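PDB 4PIC: protein-arginine-phosphatase from Geobacillus stearothermophilus, which removes phosphate from phosphoarginine residues in proteins, probably counteracting the arginine kinase McsB, and has almost no activity on phosphotyrosine peptides. Local coordinates for residues 101-104 with 105-108. Sequence-based numbering, arbitrary orientation.
Sequences TFTL and KQFV
Thr103 and Gln106 cap each other's backbone. Thr103 OG1 accepts from Gln106 N at 3.0 Å, and Thr103 N donates to Gln106 OE1 at 3.0 Å in a nearly straight bond. The donor sits to the side of the amide carbonyl, 27° out of its plane. Gln106 reaches back because CG lies between its own N and carbonyl carbon (chi1 85°) and the chain beyond is extended. Thr103 OG1 is also hydrogen-bonded to Asp112, which ties the cap to a following loop. The first helical bonds follow: Phe107 N to Thr103 O (3.0 Å) and Val108 N to Leu104 O (3.2 Å).

Packing centres on Phe102. Phe107 CD1 lies over the centre of one face of its ring, 3.8 Å above the plane. The two rings meet obliquely, with planes at 47°. Gln106 NE2 lies at the edge of the Phe102 ring, in its plane, while Gln106 CG packs on Phe102 CB at 3.6 Å. With an alanine in place of Gln106, Thr103 N would probably lose its acceptor, and the packing on Phe102 CB and at its ring edge would go. Leu104 and Val108 turn to helix 123-150.

This is a helix N-terminal capping box, with Thr103 as N-cap. It joins outermost strand 101-103 of the parallel sheet to helix 104-109 in the low molecular weight phosphotyrosine protein phosphatase fold.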
# COMPACT_ATOMS: atom_id res chain seq x y z
N THR A 101 14.15 6.03 7.24
CA THR A 101 13.28 6.13 6.07
C THR A 101 13.06 7.60 5.73
O THR A 101 12.69 8.39 6.59
CB THR A 101 11.93 5.45 6.33
OG1 THR A 101 12.18 4.08 6.66
CG2 THR A 101 11.06 5.49 5.08
N PHE A 102 13.34 7.96 4.48
CA PHE A 102 13.23 9.34 4.04
C PHE A 102 12.66 9.30 2.64
O PHE A 102 12.75 8.26 1.99
CB PHE A 102 14.62 9.98 3.91
CG PHE A 102 15.52 9.81 5.11
CD1 PHE A 102 15.65 10.82 6.04
CD2 PHE A 102 16.27 8.65 5.27
CE1 PHE A 102 16.49 10.68 7.14
CE2 PHE A 102 17.11 8.50 6.36
CZ PHE A 102 17.21 9.51 7.29
N THR A 103 12.13 10.41 2.15
CA THR A 103 11.97 10.52 0.70
C THR A 103 13.35 10.76 0.12
O THR A 103 14.22 11.34 0.78
CB THR A 103 11.04 11.67 0.26
OG1 THR A 103 11.60 12.93 0.67
CG2 THR A 103 9.65 11.50 0.84
N LEU A 104 13.58 10.30 -1.11
CA LEU A 104 14.85 10.55 -1.76
C LEU A 104 15.18 12.05 -1.78
O LEU A 104 16.30 12.45 -1.48
CB LEU A 104 14.83 9.96 -3.17
CG LEU A 104 15.98 10.30 -4.09
CD1 LEU A 104 17.32 9.84 -3.53
CD2 LEU A 104 15.72 9.67 -5.46
N LYS A 105 14.18 12.86 -2.09
CA LYS A 105 14.35 14.31 -2.16
C LYS A 105 14.77 14.91 -0.82
O LYS A 105 15.70 15.72 -0.77
CB LYS A 105 13.06 14.96 -2.65
CG LYS A 105 13.11 16.48 -2.72
CD LYS A 105 14.08 16.93 -3.82
CE LYS A 105 13.95 18.43 -4.09
NZ LYS A 105 14.80 18.87 -5.24
N GLN A 106 14.09 14.53 0.25
CA GLN A 106 14.42 15.09 1.56
C GLN A 106 15.83 14.68 1.99
O GLN A 106 16.56 15.48 2.57
CB GLN A 106 13.37 14.71 2.62
CG GLN A 106 13.58 13.36 3.30
CD GLN A 106 12.62 13.12 4.46
OE1 GLN A 106 11.61 12.43 4.31
NE2 GLN A 106 12.94 13.69 5.62
N PHE A 107 16.22 13.45 1.67
CA PHE A 107 17.51 12.94 2.11
C PHE A 107 18.70 13.65 1.46
O PHE A 107 19.75 13.84 2.10
CB PHE A 107 17.62 11.44 1.87
CG PHE A 107 18.88 10.85 2.40
CD1 PHE A 107 19.09 10.75 3.76
CD2 PHE A 107 19.87 10.40 1.54
CE1 PHE A 107 20.25 10.21 4.26
CE2 PHE A 107 21.04 9.86 2.03
CZ PHE A 107 21.24 9.76 3.40
N VAL A 108 18.56 14.04 0.20
CA VAL A 108 19.68 14.67 -0.49
C VAL A 108 19.57 16.20 -0.58
O VAL A 108 20.55 16.86 -0.88
CB VAL A 108 19.90 14.09 -1.90
CG1 VAL A 108 20.21 12.60 -1.82
CG2 VAL A 108 18.68 14.32 -2.75